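Local coordinates for pollen-specific leucine-rich repeat extensin-like protein 1 (Arabidopsis thaliana, PDB 6TME) that probably acts in the pollen cell wall, where its leucine-rich repeat domain binds another protein and its extensin-like part joins the wall, at residues V262-S267 with Q286-Y291; F311-N316 with K333-T338; N319-S324 with N340-R345. All blocks are in the same frame, centred on the assembly; numbering follows the deposited sequence.

In the fold
From the N terminus, the repeat domain stacks coil upon coil toward the three contacts. Contact 1 closes first: the chain leaves strand 262-264, makes one coil, with 18 residues between the two segments, and returns beside it as strand 286-288. Contact 2 opens later and joins strand 310-312 to 334-336, the last strand of this parallel ladder. Strands 286-288 and 310-312 are neighbours, so contacts 1 and 2 touch along the ladder. Contact 3 crosses contact 2, because their segments alternate in the chain. It ties strand 317-321 to the loop before helix 351-358. Asp337 of contact 2 meets Arg345 of contact 3 in a salt bridge.

Contact 1: residues V262-S267 with Q286-Y291; sequences VFDASS and QMDFSY. With NAG (2-acetamido-2-deoxy-beta-D-glucopyranose), chain E.
Asp264 and Asp288 both turn CG anti to the backbone N (chi1 -165° and -172°), which sets the two carboxyl groups side by side and pointing the same way. Their planes are 44° apart, and Asp264 CG lies 3.4 Å from Asp288 CB. Each Asp makes the same Asx turn. Asp264 OD1 accepts from Ser266 N at 3.1 Å and, on its syn lone pair, from Ser266 OG at 2.9 Å. Asp288 OD1 is gripped likewise by N and OG of Ser290. The second oxygens have other partners. Asp264 OD2 is hydrogen-bonded by an aromatic side chain of another protein chain. Asp288 OD2 takes a weak bond from O6 of the attached glycan's NAG at 3.2 Å. Under this polar face the strands 262-264 and 286-288 pair in parallel as successive rungs of the leucine-rich repeat ladder, the Asx turn repeating. Phe263 N donates to Gln286 O, Asp288 N to Phe263 O, and Ala265 N to Asp288 O at 2.8 Å. Ser267 N to Ser290 O continues the series past the strands. On the other face Phe263 CE1 packs 3.9 Å from Phe289 CE1, and Ala265 CB sits at the edge of the Phe289 ring. An alanine in place of Asp264 would probably leave Ser266 N and OG without their acceptor and the partner protein's aromatic group without its mate. Asp264 OD2 and Asp288 OD2 are 3.4 Å apart, and both are acceptors. Their charges probably repel; the two donors on each OD1, and the aromatic group on Asp264 OD2, are likely to offset part of this.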
loop_
_atom_site.group_PDB
_atom_site.type_symbol
_atom_site.label_atom_id
_atom_site.label_comp_id
_atom_site.label_asym_id
_atom_site.label_seq_id
_atom_site.Cartn_x
_atom_site.Cartn_y
_atom_site.Cartn_z
ATOM N N VAL A 262 -8.213 -6.232 7.594
ATOM C CA VAL A 262 -8.392 -6.407 6.165
ATOM C C VAL A 262 -7.352 -7.420 5.731
ATOM O O VAL A 262 -6.149 -7.131 5.770
ATOM C CB VAL A 262 -8.214 -5.109 5.359
ATOM C CG1 VAL A 262 -8.275 -5.449 3.867
ATOM C CG2 VAL A 262 -9.257 -4.057 5.722
ATOM N N PHE A 263 -7.803 -8.589 5.298
ATOM C CA PHE A 263 -6.915 -9.603 4.742
ATOM C C PHE A 263 -7.501 -10.043 3.404
ATOM O O PHE A 263 -8.496 -10.776 3.358
ATOM C CB PHE A 263 -6.736 -10.794 5.696
ATOM C CG PHE A 263 -5.618 -11.712 5.274
ATOM C CD1 PHE A 263 -5.821 -12.652 4.283
ATOM C CD2 PHE A 263 -4.352 -11.576 5.809
ATOM C CE1 PHE A 263 -4.785 -13.459 3.858
ATOM C CE2 PHE A 263 -3.311 -12.376 5.382
ATOM C CZ PHE A 263 -3.526 -13.319 4.413
ATOM N N ASP A 264 -6.883 -9.616 2.316
ATOM C CA ASP A 264 -7.395 -9.888 0.978
ATOM C C ASP A 264 -6.330 -10.649 0.186
ATOM O O ASP A 264 -5.276 -10.095 -0.142
ATOM C CB ASP A 264 -7.811 -8.587 0.291
ATOM C CG ASP A 264 -8.685 -8.825 -0.943
ATOM O OD1 ASP A 264 -8.425 -9.805 -1.683
ATOM O OD2 ASP A 264 -9.619 -8.022 -1.180
ATOM N N ALA A 265 -6.603 -11.923 -0.104
ATOM C CA ALA A 265 -5.691 -12.795 -0.833
ATOM C C ALA A 265 -6.265 -13.207 -2.181
ATOM O O ALA A 265 -5.822 -14.205 -2.765
ATOM C CB ALA A 265 -5.347 -14.034 -0.005
ATOM N N SER A 266 -7.194 -12.422 -2.713
ATOM C CA SER A 266 -7.995 -12.904 -3.822
ATOM C C SER A 266 -7.231 -12.825 -5.143
ATOM O O SER A 266 -6.254 -12.074 -5.299
ATOM C CB SER A 266 -9.314 -12.126 -3.921
ATOM O OG SER A 266 -9.103 -10.776 -4.284
ATOM N N SER A 267 -7.697 -13.634 -6.101
ATOM C CA SER A 267 -7.182 -13.630 -7.468
ATOM C C SER A 267 -5.711 -14.024 -7.488
ATOM O O SER A 267 -4.866 -13.344 -8.077
ATOM C CB SER A 267 -7.404 -12.273 -8.139
ATOM O OG SER A 267 -8.788 -12.049 -8.240
ATOM N N GLN A 286 -12.805 -7.371 6.901
ATOM C CA GLN A 286 -12.889 -7.699 5.487
ATOM C C GLN A 286 -11.926 -8.845 5.241
ATOM O O GLN A 286 -10.740 -8.739 5.567
ATOM C CB GLN A 286 -12.523 -6.487 4.618
ATOM C CG GLN A 286 -13.362 -5.239 4.874
ATOM C CD GLN A 286 -14.742 -5.322 4.235
ATOM O OE1 GLN A 286 -14.921 -5.897 3.150
ATOM N NE2 GLN A 286 -15.719 -4.740 4.897
ATOM N N MET A 287 -12.437 -9.944 4.708
ATOM C CA MET A 287 -11.616 -11.109 4.402
ATOM C C MET A 287 -12.080 -11.651 3.058
ATOM O O MET A 287 -13.258 -11.984 2.898
ATOM C CB MET A 287 -11.713 -12.177 5.498
ATOM C CG MET A 287 -10.554 -13.186 5.431
ATOM S SD MET A 287 -10.182 -14.036 6.985
ATOM C CE MET A 287 -11.714 -14.880 7.299
ATOM N N ASP A 288 -11.162 -11.710 2.099
ATOM C CA ASP A 288 -11.465 -12.044 0.708
ATOM C C ASP A 288 -10.487 -13.114 0.248
ATOM O O ASP A 288 -9.288 -12.844 0.118
ATOM C CB ASP A 288 -11.358 -10.806 -0.200
ATOM C CG ASP A 288 -11.849 -11.077 -1.642
ATOM O OD1 ASP A 288 -12.064 -12.242 -2.020
ATOM O OD2 ASP A 288 -12.028 -10.116 -2.412
ATOM N N PHE A 289 -10.988 -14.319 -0.014
ATOM C CA PHE A 289 -10.174 -15.373 -0.611
ATOM C C PHE A 289 -10.652 -15.742 -2.001
ATOM O O PHE A 289 -10.250 -16.794 -2.520
ATOM C CB PHE A 289 -10.166 -16.635 0.254
ATOM C CG PHE A 289 -9.572 -16.444 1.611
ATOM C CD1 PHE A 289 -8.265 -16.055 1.758
ATOM C CD2 PHE A 289 -10.310 -16.692 2.735
ATOM C CE1 PHE A 289 -7.720 -15.896 3.005
ATOM C CE2 PHE A 289 -9.764 -16.549 3.984
ATOM C CZ PHE A 289 -8.481 -16.140 4.120
ATOM N N SER A 290 -11.514 -14.923 -2.608
ATOM C CA SER A 290 -12.102 -15.297 -3.892
ATOM C C SER A 290 -11.019 -15.551 -4.950
ATOM O O SER A 290 -9.878 -15.081 -4.847
ATOM C CB SER A 290 -13.080 -14.218 -4.371
ATOM O OG SER A 290 -12.387 -13.078 -4.834
ATOM N N TYR A 291 -11.392 -16.328 -5.967
ATOM C CA TYR A 291 -10.575 -16.556 -7.166
ATOM C C TYR A 291 -9.234 -17.188 -6.813
ATOM O O TYR A 291 -8.159 -16.645 -7.080
ATOM C CB TYR A 291 -10.364 -15.263 -7.947
ATOM C CG TYR A 291 -11.602 -14.765 -8.616
ATOM C CD1 TYR A 291 -11.983 -15.266 -9.857
ATOM C CD2 TYR A 291 -12.387 -13.777 -8.017
ATOM C CE1 TYR A 291 -13.124 -14.823 -10.474
ATOM C CE2 TYR A 291 -13.534 -13.321 -8.626
ATOM C CZ TYR A 291 -13.900 -13.849 -9.859
ATOM O OH TYR A 291 -15.038 -13.399 -10.493
HETATM C C1 NAG E . -17.310 -7.261 0.091
HETATM C C2 NAG E . -17.657 -5.886 -0.470
HETATM C C3 NAG E . -17.736 -5.942 -1.995
HETATM C C4 NAG E . -16.415 -6.445 -2.562
HETATM C C5 NAG E . -16.073 -7.809 -1.969
HETATM C C6 NAG E . -14.671 -8.251 -2.319
HETATM C C7 NAG E . -18.952 -4.631 1.206
HETATM C C8 NAG E . -20.317 -4.185 1.631
HETATM N N2 NAG E . -18.898 -5.374 0.093
HETATM O O3 NAG E . -17.989 -4.636 -2.504
HETATM O O4 NAG E . -16.442 -6.482 -3.987
HETATM O O5 NAG E . -16.112 -7.752 -0.533
HETATM O O6 NAG E . -13.708 -7.490 -1.598
HETATM O O7 NAG E . -17.944 -4.342 1.849
#

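Contact 2: residues F311-N316 with K333-T338; sequences FTFSYN and KQFDDT. With NAG (2-acetamido-2-deoxy-beta-D-glucopyranose), chain E; NAG (2-acetamido-2-deoxy-beta-D-glucopyranose), chain B; SO4 (sulfate ion), chain Q.
Phe311 pairs with Phe335 in a parallel beta bridge, as Thr312 does with Asp336. Phe311 N donates to Gln334 O at 2.8 Å, and Phe313 N to Asp336 O at 3.0 Å. The return bond from Asp336 N to Phe311 O is weak. Beyond the strands Tyr315 N donates to Thr338 O at 2.7 Å. Phe313 holds CG between its backbone N and carbonyl carbon (chi1 48°), which brings Phe313 CG to 3.6 Å from Asp336 O. Asp336 O lies 3.4 Å above the plane of the Phe313 ring, toward the rim. Asp337 CB touches Phe313 CE2. Phe311 CB meets Phe335 CD1 at 3.7 Å, and Phe313 CD1 stands over the centre of the Phe311 ring. On the opposite face of the strands Asp336 OD1 accepts from Thr338 N in an Asx turn. Asp336 OD2 lies 3.4 Å from C8 of a NAG, beside a bound sulfate. Phe311 and Phe335 pack on Cys303 of helix 300-303, while Phe311 and Phe313 also touch Val298 of strand 297-298. Backbone bonds between Thr312 and both Met287 and Phe289 continue the leucine-rich repeat ladder into strand 286-288.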
loop_
_atom_site.group_PDB
_atom_site.type_symbol
_atom_site.label_atom_id
_atom_site.label_comp_id
_atom_site.label_asym_id
_atom_site.label_seq_id
_atom_site.Cartn_x
_atom_site.Cartn_y
_atom_site.Cartn_z
ATOM N N PHE A 311 -17.159 -11.481 4.065
ATOM C CA PHE A 311 -16.314 -12.656 3.874
ATOM C C PHE A 311 -16.659 -13.249 2.515
ATOM O O PHE A 311 -17.730 -13.837 2.344
ATOM C CB PHE A 311 -16.515 -13.663 5.010
ATOM C CG PHE A 311 -15.723 -14.956 4.864
ATOM C CD1 PHE A 311 -14.570 -15.017 4.096
ATOM C CD2 PHE A 311 -16.141 -16.110 5.523
ATOM C CE1 PHE A 311 -13.855 -16.205 3.971
ATOM C CE2 PHE A 311 -15.432 -17.295 5.408
ATOM C CZ PHE A 311 -14.291 -17.346 4.631
ATOM N N THR A 312 -15.748 -13.078 1.561
ATOM C CA THR A 312 -15.898 -13.470 0.160
ATOM C C THR A 312 -14.985 -14.664 -0.099
ATOM O O THR A 312 -13.765 -14.552 0.042
ATOM C CB THR A 312 -15.507 -12.302 -0.761
ATOM O OG1 THR A 312 -16.339 -11.164 -0.493
ATOM C CG2 THR A 312 -15.575 -12.685 -2.245
ATOM N N PHE A 313 -15.563 -15.807 -0.458
ATOM C CA PHE A 313 -14.762 -16.995 -0.735
ATOM C C PHE A 313 -15.194 -17.633 -2.051
ATOM O O PHE A 313 -15.025 -18.836 -2.263
ATOM C CB PHE A 313 -14.820 -17.997 0.425
ATOM C CG PHE A 313 -16.220 -18.285 0.941
ATOM C CD1 PHE A 313 -16.889 -17.377 1.755
ATOM C CD2 PHE A 313 -16.840 -19.493 0.646
ATOM C CE1 PHE A 313 -18.170 -17.653 2.239
ATOM C CE2 PHE A 313 -18.112 -19.793 1.131
ATOM C CZ PHE A 313 -18.784 -18.872 1.924
ATOM N N SER A 314 -15.729 -16.815 -2.952
ATOM C CA SER A 314 -16.276 -17.286 -4.204
ATOM C C SER A 314 -15.155 -17.707 -5.161
ATOM O O SER A 314 -13.986 -17.376 -4.967
ATOM C CB SER A 314 -17.142 -16.184 -4.811
ATOM O OG SER A 314 -16.318 -15.126 -5.212
ATOM N N TYR A 315 -15.528 -18.433 -6.220
ATOM C CA TYR A 315 -14.580 -18.923 -7.227
ATOM C C TYR A 315 -13.414 -19.659 -6.576
ATOM O O TYR A 315 -12.243 -19.262 -6.687
ATOM C CB TYR A 315 -14.072 -17.787 -8.111
ATOM C CG TYR A 315 -15.192 -17.203 -8.879
ATOM C CD1 TYR A 315 -15.588 -17.766 -10.088
ATOM C CD2 TYR A 315 -15.908 -16.122 -8.380
ATOM C CE1 TYR A 315 -16.653 -17.253 -10.795
ATOM C CE2 TYR A 315 -16.978 -15.600 -9.086
ATOM C CZ TYR A 315 -17.343 -16.174 -10.288
ATOM O OH TYR A 315 -18.400 -15.665 -10.992
ATOM N N ASN A 316 -13.767 -20.750 -5.904
ATOM C CA ASN A 316 -12.808 -21.692 -5.323
ATOM C C ASN A 316 -13.358 -23.098 -5.552
ATOM O O ASN A 316 -14.211 -23.324 -6.422
ATOM C CB ASN A 316 -12.564 -21.339 -3.851
ATOM C CG ASN A 316 -11.634 -20.133 -3.708
ATOM O OD1 ASN A 316 -10.456 -20.222 -4.040
ATOM N ND2 ASN A 316 -12.174 -18.995 -3.266
ATOM N N LYS A 333 -23.686 -9.908 8.543
ATOM C CA LYS A 333 -22.487 -10.428 7.916
ATOM C C LYS A 333 -22.781 -10.734 6.460
ATOM O O LYS A 333 -23.770 -11.400 6.148
ATOM C CB LYS A 333 -21.994 -11.675 8.644
ATOM C CG LYS A 333 -21.574 -11.370 10.068
ATOM C CD LYS A 333 -20.786 -12.511 10.660
ATOM C CE LYS A 333 -20.151 -12.090 11.959
ATOM N NZ LYS A 333 -19.094 -13.054 12.328
ATOM N N GLN A 334 -21.934 -10.225 5.579
ATOM C CA GLN A 334 -22.049 -10.449 4.152
ATOM C C GLN A 334 -21.109 -11.577 3.747
ATOM O O GLN A 334 -19.917 -11.551 4.073
ATOM C CB GLN A 334 -21.719 -9.176 3.383
ATOM C CG GLN A 334 -21.977 -9.266 1.897
ATOM C CD GLN A 334 -23.443 -9.495 1.583
ATOM O OE1 GLN A 334 -23.827 -10.547 1.064
ATOM N NE2 GLN A 334 -24.273 -8.509 1.903
ATOM N N PHE A 335 -21.656 -12.566 3.046
ATOM C CA PHE A 335 -20.909 -13.701 2.540
ATOM C C PHE A 335 -21.098 -13.802 1.036
ATOM O O PHE A 335 -22.030 -13.235 0.465
ATOM C CB PHE A 335 -21.338 -15.004 3.216
ATOM C CG PHE A 335 -21.180 -14.987 4.704
ATOM C CD1 PHE A 335 -19.914 -15.079 5.281
ATOM C CD2 PHE A 335 -22.291 -14.871 5.535
ATOM C CE1 PHE A 335 -19.757 -15.074 6.663
ATOM C CE2 PHE A 335 -22.140 -14.863 6.922
ATOM C CZ PHE A 335 -20.864 -14.959 7.489
ATOM N N ASP A 336 -20.185 -14.517 0.392
ATOM C CA ASP A 336 -20.267 -14.728 -1.049
ATOM C C ASP A 336 -19.618 -16.072 -1.362
ATOM O O ASP A 336 -18.421 -16.257 -1.104
ATOM C CB ASP A 336 -19.592 -13.572 -1.778
ATOM C CG ASP A 336 -19.697 -13.669 -3.288
ATOM O OD1 ASP A 336 -20.176 -14.696 -3.802
ATOM O OD2 ASP A 336 -19.273 -12.703 -3.964
ATOM N N ASP A 337 -20.418 -17.020 -1.884
ATOM C CA ASP A 337 -19.952 -18.388 -2.110
ATOM C C ASP A 337 -20.182 -18.855 -3.546
ATOM O O ASP A 337 -20.163 -20.061 -3.810
ATOM C CB ASP A 337 -20.598 -19.365 -1.115
ATOM C CG ASP A 337 -22.129 -19.544 -1.316
ATOM O OD1 ASP A 337 -22.762 -18.892 -2.197
ATOM O OD2 ASP A 337 -22.705 -20.360 -0.552
ATOM N N THR A 338 -20.390 -17.920 -4.463
ATOM C CA THR A 338 -20.555 -18.207 -5.884
ATOM C C THR A 338 -19.403 -19.039 -6.446
ATOM O O THR A 338 -18.230 -18.797 -6.140
ATOM C CB THR A 338 -20.638 -16.875 -6.642
ATOM O OG1 THR A 338 -21.700 -16.084 -6.099
ATOM C CG2 THR A 338 -20.824 -17.071 -8.136
HETATM C C1 NAG E . -17.310 -7.261 0.091
HETATM C C2 NAG E . -17.657 -5.886 -0.470
HETATM C C3 NAG E . -17.736 -5.942 -1.995
HETATM C C4 NAG E . -16.415 -6.445 -2.562
HETATM C C5 NAG E . -16.073 -7.809 -1.969
HETATM C C6 NAG E . -14.671 -8.251 -2.319
HETATM C C7 NAG E . -18.952 -4.631 1.206
HETATM C C8 NAG E . -20.317 -4.185 1.631
HETATM N N2 NAG E . -18.898 -5.374 0.093
HETATM O O3 NAG E . -17.989 -4.636 -2.504
HETATM O O4 NAG E . -16.442 -6.482 -3.987
HETATM O O5 NAG E . -16.112 -7.752 -0.533
HETATM O O6 NAG E . -13.708 -7.490 -1.598
HETATM O O7 NAG E . -17.944 -4.342 1.849
HETATM C C1 NAG B . -15.812 -7.378 -7.697
HETATM C C2 NAG B . -15.639 -7.755 -6.227
HETATM C C3 NAG B . -16.193 -6.645 -5.330
HETATM C C4 NAG B . -15.607 -5.293 -5.722
HETATM C C5 NAG B . -15.713 -5.051 -7.226
HETATM C C6 NAG B . -14.957 -3.825 -7.685
HETATM C C7 NAG B . -15.613 -10.146 -5.648
HETATM C C8 NAG B . -16.446 -11.369 -5.400
HETATM N N2 NAG B . -16.288 -9.026 -5.939
HETATM O O1 NAG B . -15.292 -8.375 -8.515
HETATM O O4 NAG B . -16.330 -4.265 -5.059
HETATM O O5 NAG B . -15.157 -6.156 -7.950
HETATM O O6 NAG B . -14.554 -3.948 -9.044
HETATM O O7 NAG B . -14.382 -10.172 -5.589
HETATM S S SO4 Q . -20.553 -12.596 -7.412
HETATM O O1 SO4 Q . -20.582 -12.804 -8.863
HETATM O O2 SO4 Q . -20.617 -11.165 -7.121
HETATM O O3 SO4 Q . -21.704 -13.244 -6.782
HETATM O O4 SO4 Q . -19.307 -13.136 -6.869
#

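Contact 3: residues N319-S324 with N340-R345; sequences NGEAQS and NCLQNR. With SO4 (sulfate ion), chain K.
Asn319 and Cys341 bring their backbones together, with CA atoms 4.6 Å apart and a CA-H...O contact of 3.2 Å from Asn319 CA to Cys341 O, 159° at the hydrogen. A water adds a second link. It donates to Asn319 O at 2.6 Å and accepts from Gln343 N. Leu342 carries most of the side-chain packing. Its CD2 presses on the backbone of the strand, 3.3 Å from Gly320 N. The other methyl, Leu342 CD1, lies 3.6 Å from Glu321 OE2. Glu321 crosses Leu342 at about a right angle. Glu321 CG stands between its backbone N and carbonyl carbon (chi1 59°), and the chain runs extended from there. Glu321 OE2 comes to Arg345 CD at 3.4 Å. A long salt bridge of 3.6 Å joins Glu321 OE2 to Arg345 NE. The carboxylate and guanidinium planes are 43° apart. The stronger partner of Arg345 is Asp337, through its own salt bridge. Glu321 OE2 is also close to the Asp337 carboxylate, so Arg345 probably tempers the repulsion between two acids. At the far end Ser324 N and OG both donate to one oxygen of a sulfate, which probably came from the crystallisation liquor. Leu342 N bonds to Gln348 OE1, and Cys341 forms a disulfide with Cys354 of helix 351-358. Strand 317-321 pairs in turn with strand 297-298. A cysteine-linked loop and helix placed after the last parallel strand are consistent with the capping region that closes the C-terminal end of a plant leucine-rich repeat solenoid.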
loop_
_atom_site.group_PDB
_atom_site.type_symbol
_atom_site.label_atom_id
_atom_site.label_comp_id
_atom_site.label_asym_id
_atom_site.label_seq_id
_atom_site.Cartn_x
_atom_site.Cartn_y
_atom_site.Cartn_z
ATOM N N ASN A 319 -16.208 -27.599 -0.929
ATOM C CA ASN A 319 -17.272 -28.586 -1.063
ATOM C C ASN A 319 -18.161 -28.669 0.172
ATOM O O ASN A 319 -19.066 -29.504 0.205
ATOM C CB ASN A 319 -16.697 -29.975 -1.402
ATOM C CG ASN A 319 -15.814 -30.555 -0.286
ATOM O OD1 ASN A 319 -15.505 -29.896 0.708
ATOM N ND2 ASN A 319 -15.414 -31.804 -0.456
ATOM N N GLY A 320 -17.939 -27.820 1.175
ATOM C CA GLY A 320 -18.830 -27.733 2.317
ATOM C C GLY A 320 -18.730 -26.373 2.972
ATOM O O GLY A 320 -17.686 -25.710 2.913
ATOM N N GLU A 321 -19.827 -25.947 3.601
ATOM C CA GLU A 321 -19.792 -24.715 4.374
ATOM C C GLU A 321 -20.735 -24.834 5.555
ATOM O O GLU A 321 -21.786 -25.461 5.463
ATOM C CB GLU A 321 -20.165 -23.484 3.539
ATOM C CG GLU A 321 -21.544 -23.521 2.904
ATOM C CD GLU A 321 -21.826 -22.267 2.072
ATOM O OE1 GLU A 321 -21.001 -21.328 2.101
ATOM O OE2 GLU A 321 -22.866 -22.215 1.383
ATOM N N ALA A 322 -20.347 -24.217 6.664
ATOM C CA ALA A 322 -21.230 -24.118 7.812
ATOM C C ALA A 322 -22.468 -23.288 7.475
ATOM O O ALA A 322 -22.450 -22.425 6.591
ATOM C CB ALA A 322 -20.481 -23.503 8.998
ATOM N N GLN A 323 -23.558 -23.555 8.198
ATOM C CA GLN A 323 -24.794 -22.812 7.961
ATOM C C GLN A 323 -24.611 -21.327 8.238
ATOM O O GLN A 323 -25.244 -20.488 7.589
ATOM C CB GLN A 323 -25.929 -23.369 8.827
ATOM C CG GLN A 323 -26.126 -24.876 8.710
ATOM C CD GLN A 323 -27.337 -25.375 9.485
ATOM O OE1 GLN A 323 -28.105 -24.584 10.041
ATOM N NE2 GLN A 323 -27.511 -26.694 9.523
ATOM N N SER A 324 -23.762 -20.981 9.189
ATOM C CA SER A 324 -23.536 -19.570 9.458
ATOM C C SER A 324 -22.633 -18.908 8.424
ATOM O O SER A 324 -22.436 -17.696 8.498
ATOM C CB SER A 324 -22.961 -19.390 10.862
ATOM O OG SER A 324 -21.785 -20.160 11.016
ATOM N N ASN A 340 -18.414 -22.305 -6.225
ATOM C CA ASN A 340 -17.630 -23.288 -5.512
ATOM C C ASN A 340 -18.153 -24.674 -5.877
ATOM O O ASN A 340 -18.679 -24.867 -6.977
ATOM C CB ASN A 340 -17.703 -23.007 -4.014
ATOM C CG ASN A 340 -16.619 -22.032 -3.550
ATOM O OD1 ASN A 340 -15.438 -22.364 -3.523
ATOM N ND2 ASN A 340 -17.022 -20.817 -3.233
ATOM N N CYS A 341 -18.022 -25.637 -4.964
ATOM C CA CYS A 341 -18.549 -26.977 -5.190
ATOM C C CYS A 341 -19.538 -27.356 -4.103
ATOM O O CYS A 341 -19.384 -28.401 -3.469
ATOM C CB CYS A 341 -17.388 -27.984 -5.204
ATOM S SG CYS A 341 -16.172 -27.647 -6.471
ATOM N N LEU A 342 -20.516 -26.507 -3.833
ATOM C CA LEU A 342 -21.415 -26.724 -2.710
ATOM C C LEU A 342 -22.756 -27.245 -3.199
ATOM O O LEU A 342 -23.369 -26.649 -4.087
ATOM C CB LEU A 342 -21.621 -25.436 -1.921
ATOM C CG LEU A 342 -20.335 -24.731 -1.514
ATOM C CD1 LEU A 342 -20.633 -23.254 -1.265
ATOM C CD2 LEU A 342 -19.732 -25.398 -0.285
ATOM N N GLN A 343 -23.216 -28.344 -2.606
ATOM C CA GLN A 343 -24.566 -28.817 -2.880
ATOM C C GLN A 343 -25.590 -27.832 -2.328
ATOM O O GLN A 343 -25.369 -27.176 -1.311
ATOM C CB GLN A 343 -24.791 -30.203 -2.268
ATOM C CG GLN A 343 -23.973 -31.330 -2.906
ATOM C CD GLN A 343 -22.885 -31.826 -1.986
ATOM O OE1 GLN A 343 -23.157 -32.212 -0.851
ATOM N NE2 GLN A 343 -21.635 -31.779 -2.451
ATOM N N ASN A 344 -26.711 -27.713 -3.033
ATOM C CA ASN A 344 -27.868 -26.955 -2.556
ATOM C C ASN A 344 -27.526 -25.487 -2.337
ATOM O O ASN A 344 -27.889 -24.876 -1.330
ATOM C CB ASN A 344 -28.452 -27.569 -1.287
ATOM C CG ASN A 344 -29.448 -28.649 -1.591
ATOM O OD1 ASN A 344 -29.786 -28.880 -2.753
ATOM N ND2 ASN A 344 -29.948 -29.307 -0.549
ATOM N N ARG A 345 -26.815 -24.925 -3.301
ATOM C CA ARG A 345 -26.490 -23.513 -3.364
ATOM C C ARG A 345 -26.517 -23.124 -4.831
ATOM O O ARG A 345 -26.254 -23.961 -5.704
ATOM C CB ARG A 345 -25.109 -23.216 -2.751
ATOM C CG ARG A 345 -25.018 -23.440 -1.229
ATOM C CD ARG A 345 -25.728 -22.315 -0.480
ATOM N NE ARG A 345 -25.303 -21.010 -0.982
ATOM C CZ ARG A 345 -26.106 -19.959 -1.134
ATOM N NH1 ARG A 345 -27.399 -20.038 -0.818
ATOM N NH2 ARG A 345 -25.617 -18.821 -1.605
HETATM S S SO4 K . -23.643 -22.826 12.882
HETATM O O1 SO4 K . -24.743 -21.871 13.030
HETATM O O2 SO4 K . -23.205 -22.862 11.488
HETATM O O3 SO4 K . -24.112 -24.156 13.267
HETATM O O4 SO4 K . -22.531 -22.437 13.746
HETATM O O HOH W 1 -21.643 -28.976 0.128
#